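Local coordinates for protein putative ABC transporter subunit, substrate-binding component (Rhodopseudomonas palustris, PDB 4EVQ) that binds 4-hydroxybenzoate as the solute-binding component of an ABC transporter, probably delivering it and related benzoate derivatives for uptake, at residues Gly150-Ala162 with Gly180-Val193. Sequence-based numbering, arbitrary orientation.
Sequences GLKKAVTVTWKYA and GEVVKDITIAFPDV. With PHB (p-hydroxybenzoic acid), chain H; SO4 (sulfate ion), chain E.
F190 meets W159 in a T-shaped pair at the C-terminal end of two parallel strands, the edge of the phenylalanine set on the face of the indole with the planes at 89° and F190 CD1 3.6 Å from W159 CD2. The indole is also fixed at its rim: W159 NE1 donates to D192 O over 2.9 Å, nearly straight at 170° and within the ring plane. With CG anti to its carbonyl carbon, the indole swings against the 189-192 turn, which includes the cis peptide before P191 and puts F190 CD1 and P191 CA over one face of the ring. Y161, the N-cap of helix 162-177, lies obliquely against F190, with Y161 CE1 3.8 Å from F190 CD1, and completes the aromatic cluster; its OH reaches O1' of the p-hydroxybenzoic acid at 2.6 Å.

Farther back, strands 153-159 and 181-188 pair in the register V157 with I186, their N-to-C directions 37° apart. On the face turned to helix 162-177, T156 OG1 donates to the anti lone pair of D185 OD1 across 2.6 Å, while a water bridges the same hydroxyl to I186 O; D185 OD2 forms a salt bridge with K172 of that helix. On the other face apolar side chains meet mid-strand, V155 CG1 lying 3.8 Å from I186 CD1.

Helix 162-177 links the strands as a beta-alpha-beta crossover, and 181-188 is an outermost strand of the sheet. The indole braces F190, which with H91 packs against Y161; this probably helps to set the tyrosine hydroxyl, also hydrogen-bonded to Y29 OH, for the ligand's carboxylate.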
loop_
_atom_site.group_PDB
_atom_site.type_symbol
_atom_site.label_atom_id
_atom_site.label_comp_id
_atom_site.label_asym_id
_atom_site.label_seq_id
_atom_site.Cartn_x
_atom_site.Cartn_y
_atom_site.Cartn_z
ATOM N N GLY A 150 21.233 -14.557 2.672
ATOM C CA GLY A 150 22.467 -14.709 3.429
ATOM C C GLY A 150 22.916 -13.503 4.236
ATOM O O GLY A 150 24.013 -13.485 4.767
ATOM N N LEU A 151 22.040 -12.510 4.379
ATOM C CA LEU A 151 22.348 -11.340 5.178
ATOM C C LEU A 151 22.151 -11.590 6.663
ATOM O O LEU A 151 21.301 -12.384 7.065
ATOM C CB LEU A 151 21.427 -10.199 4.729
ATOM C CG LEU A 151 21.696 -9.792 3.290
ATOM C CD1 LEU A 151 20.564 -8.959 2.793
ATOM C CD2 LEU A 151 23.029 -9.054 3.084
ATOM N N LYS A 152 22.937 -10.900 7.484
ATOM C CA LYS A 152 23.068 -11.251 8.887
ATOM C C LYS A 152 23.090 -10.080 9.864
ATOM O O LYS A 152 22.990 -10.278 11.066
ATOM C CB LYS A 152 24.399 -12.067 9.117
ATOM C CG LYS A 152 24.619 -13.334 8.273
ATOM C CD LYS A 152 25.731 -14.204 8.880
ATOM C CE LYS A 152 26.981 -13.384 9.258
ATOM N NZ LYS A 152 28.044 -14.183 9.994
ATOM N N LYS A 153 23.294 -8.853 9.371
ATOM C CA LYS A 153 23.603 -7.737 10.260
ATOM C C LYS A 153 23.001 -6.450 9.680
ATOM O O LYS A 153 23.614 -5.789 8.861
ATOM C CB LYS A 153 25.114 -7.586 10.393
ATOM C CG LYS A 153 25.568 -6.486 11.349
ATOM C CD LYS A 153 27.104 -6.308 11.310
ATOM C CE LYS A 153 27.570 -5.190 12.191
ATOM N NZ LYS A 153 29.064 -4.915 12.064
ATOM N N ALA A 154 21.781 -6.111 10.126
ATOM C CA ALA A 154 21.032 -5.048 9.502
ATOM C C ALA A 154 20.971 -3.794 10.340
ATOM O O ALA A 154 21.004 -3.845 11.579
ATOM C CB ALA A 154 19.579 -5.512 9.270
ATOM N N VAL A 155 20.876 -2.664 9.660
ATOM C CA VAL A 155 20.380 -1.436 10.277
ATOM C C VAL A 155 19.071 -1.073 9.573
ATOM O O VAL A 155 18.964 -1.228 8.356
ATOM C CB VAL A 155 21.376 -0.270 10.099
ATOM C CG1 VAL A 155 20.769 1.086 10.520
ATOM C CG2 VAL A 155 22.642 -0.535 10.865
ATOM N N THR A 156 18.069 -0.617 10.337
ATOM C CA THR A 156 16.819 -0.157 9.746
ATOM C C THR A 156 16.738 1.370 9.791
ATOM O O THR A 156 17.330 2.005 10.698
ATOM C CB THR A 156 15.574 -0.729 10.420
ATOM O OG1 THR A 156 15.435 -0.157 11.703
ATOM C CG2 THR A 156 15.636 -2.231 10.519
ATOM N N VAL A 157 16.089 1.960 8.801
ATOM C CA VAL A 157 15.875 3.393 8.813
ATOM C C VAL A 157 14.487 3.679 8.213
ATOM O O VAL A 157 14.144 3.171 7.131
ATOM C CB VAL A 157 17.019 4.131 8.096
ATOM C CG1 VAL A 157 17.171 3.698 6.691
ATOM C CG2 VAL A 157 16.848 5.622 8.210
ATOM N N THR A 158 13.734 4.521 8.887
ATOM C CA THR A 158 12.376 4.821 8.431
ATOM C C THR A 158 11.889 6.071 9.126
ATOM O O THR A 158 12.593 6.660 9.940
ATOM C CB THR A 158 11.401 3.635 8.636
ATOM O OG1 THR A 158 10.179 3.905 7.941
ATOM C CG2 THR A 158 11.093 3.417 10.085
ATOM N N TRP A 159 10.671 6.468 8.790
ATOM C CA TRP A 159 9.995 7.567 9.443
ATOM C C TRP A 159 9.335 7.117 10.750
ATOM O O TRP A 159 8.849 5.977 10.863
ATOM C CB TRP A 159 8.921 8.161 8.515
ATOM C CG TRP A 159 9.440 9.112 7.484
ATOM C CD1 TRP A 159 10.335 10.124 7.691
ATOM C CD2 TRP A 159 9.075 9.177 6.108
ATOM N NE1 TRP A 159 10.510 10.828 6.548
ATOM C CE2 TRP A 159 9.746 10.284 5.550
ATOM C CE3 TRP A 159 8.201 8.451 5.306
ATOM C CZ2 TRP A 159 9.598 10.658 4.210
ATOM C CZ3 TRP A 159 8.035 8.823 4.018
ATOM C CH2 TRP A 159 8.748 9.899 3.461
ATOM N N LYS A 160 9.309 8.036 11.713
ATOM C CA LYS A 160 8.774 7.792 13.033
ATOM C C LYS A 160 7.237 7.985 13.039
ATOM O O LYS A 160 6.695 8.981 13.500
ATOM C CB LYS A 160 9.453 8.668 14.065
ATOM C CG LYS A 160 9.129 8.247 15.512
ATOM C CD LYS A 160 9.949 8.914 16.583
ATOM C CE LYS A 160 9.419 8.482 17.948
ATOM N NZ LYS A 160 8.056 9.004 18.250
ATOM N N TYR A 161 6.543 7.003 12.492
ATOM C CA TYR A 161 5.103 6.937 12.616
ATOM C C TYR A 161 4.715 5.469 12.455
ATOM O O TYR A 161 5.555 4.637 12.131
ATOM C CB TYR A 161 4.358 7.889 11.664
ATOM C CG TYR A 161 4.129 7.384 10.246
ATOM C CD1 TYR A 161 5.144 7.418 9.335
ATOM C CD2 TYR A 161 2.879 6.938 9.806
ATOM C CE1 TYR A 161 4.946 7.018 8.022
ATOM C CE2 TYR A 161 2.683 6.537 8.522
ATOM C CZ TYR A 161 3.708 6.576 7.620
ATOM O OH TYR A 161 3.517 6.196 6.324
ATOM N N ALA A 162 3.421 5.180 12.581
ATOM C CA ALA A 162 2.944 3.795 12.678
ATOM C C ALA A 162 3.423 2.895 11.569
ATOM O O ALA A 162 3.767 1.759 11.815
ATOM C CB ALA A 162 1.413 3.749 12.790
ATOM N N GLY A 180 19.479 -13.562 12.164
ATOM C CA GLY A 180 20.111 -12.278 11.879
ATOM C C GLY A 180 20.078 -11.382 13.095
ATOM O O GLY A 180 19.340 -11.608 14.034
ATOM N N GLU A 181 20.904 -10.342 13.062
ATOM C CA GLU A 181 20.930 -9.339 14.101
ATOM C C GLU A 181 20.581 -7.986 13.506
ATOM O O GLU A 181 21.045 -7.669 12.421
ATOM C CB GLU A 181 22.326 -9.229 14.698
ATOM C CG GLU A 181 22.829 -10.435 15.342
ATOM C CD GLU A 181 23.981 -10.091 16.259
ATOM O OE1 GLU A 181 24.611 -8.998 16.084
ATOM O OE2 GLU A 181 24.234 -10.900 17.168
ATOM N N VAL A 182 19.758 -7.219 14.222
ATOM C CA VAL A 182 19.437 -5.848 13.832
ATOM C C VAL A 182 20.200 -4.993 14.826
ATOM O O VAL A 182 19.893 -4.954 16.020
ATOM C CB VAL A 182 17.946 -5.589 13.906
ATOM C CG1 VAL A 182 17.670 -4.166 13.460
ATOM C CG2 VAL A 182 17.208 -6.582 13.012
ATOM N N VAL A 183 21.235 -4.311 14.339
ATOM C CA VAL A 183 22.129 -3.618 15.264
ATOM C C VAL A 183 21.690 -2.209 15.650
ATOM O O VAL A 183 22.185 -1.650 16.627
ATOM C CB VAL A 183 23.580 -3.634 14.783
ATOM C CG1 VAL A 183 24.072 -5.091 14.656
ATOM C CG2 VAL A 183 23.797 -2.873 13.520
ATOM N N LYS A 184 20.751 -1.657 14.885
ATOM C CA LYS A 184 20.219 -0.340 15.185
ATOM C C LYS A 184 18.968 -0.103 14.380
ATOM O O LYS A 184 18.894 -0.506 13.242
ATOM C CB LYS A 184 21.238 0.746 14.856
ATOM C CG LYS A 184 20.962 2.108 15.474
ATOM C CD LYS A 184 21.241 2.136 16.942
ATOM C CE LYS A 184 22.717 2.000 17.226
ATOM N NZ LYS A 184 23.016 2.078 18.700
ATOM N N ASP A 185 18.001 0.571 14.995
ATOM C CA ASP A 185 16.840 1.104 14.289
ATOM C C ASP A 185 16.928 2.627 14.354
ATOM O O ASP A 185 16.850 3.198 15.440
ATOM C CB ASP A 185 15.543 0.625 14.929
ATOM C CG ASP A 185 15.437 -0.872 14.954
ATOM O OD1 ASP A 185 15.430 -1.512 13.911
ATOM O OD2 ASP A 185 15.402 -1.416 16.077
ATOM N N ILE A 186 17.096 3.253 13.213
ATOM C CA ILE A 186 17.188 4.701 13.132
ATOM C C ILE A 186 15.826 5.221 12.630
ATOM O O ILE A 186 15.240 4.674 11.678
ATOM C CB ILE A 186 18.307 5.136 12.145
ATOM C CG1 ILE A 186 19.664 4.548 12.554
ATOM C CG2 ILE A 186 18.370 6.639 12.005
ATOM C CD1 ILE A 186 20.769 4.733 11.549
ATOM N N THR A 187 15.351 6.294 13.251
ATOM C CA THR A 187 14.170 6.945 12.776
ATOM C C THR A 187 14.415 8.418 12.469
ATOM O O THR A 187 15.336 9.070 13.005
ATOM C CB THR A 187 12.939 6.814 13.672
ATOM O OG1 THR A 187 13.150 7.465 14.914
ATOM C CG2 THR A 187 12.578 5.348 13.884
ATOM N N ILE A 188 13.575 8.901 11.592
ATOM C CA ILE A 188 13.588 10.238 11.072
ATOM C C ILE A 188 12.178 10.781 11.342
ATOM O O ILE A 188 11.178 10.065 11.105
ATOM C CB ILE A 188 13.813 10.132 9.470
ATOM C CG1 ILE A 188 15.124 9.417 9.148
ATOM C CG2 ILE A 188 13.794 11.447 8.836
ATOM C CD1 ILE A 188 16.383 10.184 9.548
ATOM N N ALA A 189 12.011 12.032 11.784
ATOM C CA ALA A 189 10.665 12.573 11.972
ATOM C C ALA A 189 9.911 12.626 10.638
ATOM O O ALA A 189 10.497 12.978 9.634
ATOM C CB ALA A 189 10.793 14.006 12.498
ATOM N N PHE A 190 8.618 12.304 10.620
ATOM C CA PHE A 190 7.837 12.299 9.376
ATOM C C PHE A 190 7.348 13.721 9.070
ATOM O O PHE A 190 6.806 14.381 9.946
ATOM C CB PHE A 190 6.604 11.403 9.549
ATOM C CG PHE A 190 5.714 11.378 8.354
ATOM C CD1 PHE A 190 6.003 10.605 7.275
ATOM C CD2 PHE A 190 4.560 12.133 8.314
ATOM C CE1 PHE A 190 5.224 10.580 6.183
ATOM C CE2 PHE A 190 3.731 12.087 7.214
ATOM C CZ PHE A 190 4.065 11.303 6.141
ATOM N N PRO A 191 7.503 14.194 7.831
ATOM C CA PRO A 191 8.124 13.619 6.639
ATOM C C PRO A 191 9.471 14.284 6.319
ATOM O O PRO A 191 9.702 14.688 5.187
ATOM C CB PRO A 191 7.125 13.968 5.586
ATOM C CG PRO A 191 6.654 15.341 5.991
ATOM C CD PRO A 191 6.671 15.369 7.492
ATOM N N ASP A 192 10.354 14.375 7.304
ATOM C CA ASP A 192 11.657 14.994 7.066
ATOM C C ASP A 192 12.472 14.176 6.074
ATOM O O ASP A 192 12.379 12.933 6.033
ATOM C CB ASP A 192 12.371 15.164 8.411
ATOM C CG ASP A 192 13.520 16.149 8.355
ATOM O OD1 ASP A 192 13.265 17.343 8.402
ATOM O OD2 ASP A 192 14.671 15.747 8.282
ATOM N N VAL A 193 13.311 14.853 5.305
ATOM C CA VAL A 193 14.152 14.211 4.315
ATOM C C VAL A 193 15.629 14.592 4.458
ATOM O O VAL A 193 16.403 14.515 3.511
ATOM C CB VAL A 193 13.663 14.444 2.917
ATOM C CG1 VAL A 193 12.257 13.899 2.749
ATOM C CG2 VAL A 193 13.620 15.945 2.562
HETATM C "C1'" PHB H . 1.209 3.852 5.421
HETATM O "O1'" PHB H . 1.268 4.870 6.148
HETATM O "O2'" PHB H . 0.508 2.812 5.738
HETATM C C1 PHB H . 1.928 3.767 4.133
HETATM C C2 PHB H . 2.267 4.941 3.461
HETATM C C3 PHB H . 2.958 4.869 2.262
HETATM C C4 PHB H . 3.315 3.660 1.762
HETATM C C5 PHB H . 2.970 2.482 2.398
HETATM C C6 PHB H . 2.291 2.562 3.577
HETATM O O4 PHB H . 3.990 3.570 0.600
HETATM S S SO4 E . 21.039 4.514 20.671
HETATM O O1 SO4 E . 20.217 5.722 20.851
HETATM O O2 SO4 E . 21.798 4.700 19.421
HETATM O O3 SO4 E . 20.219 3.309 20.634
HETATM O O4 SO4 E . 21.971 4.379 21.805
HETATM O O HOH W 1 13.964 2.154 12.043
HETATM O O HOH W 2 7.241 11.661 13.095
#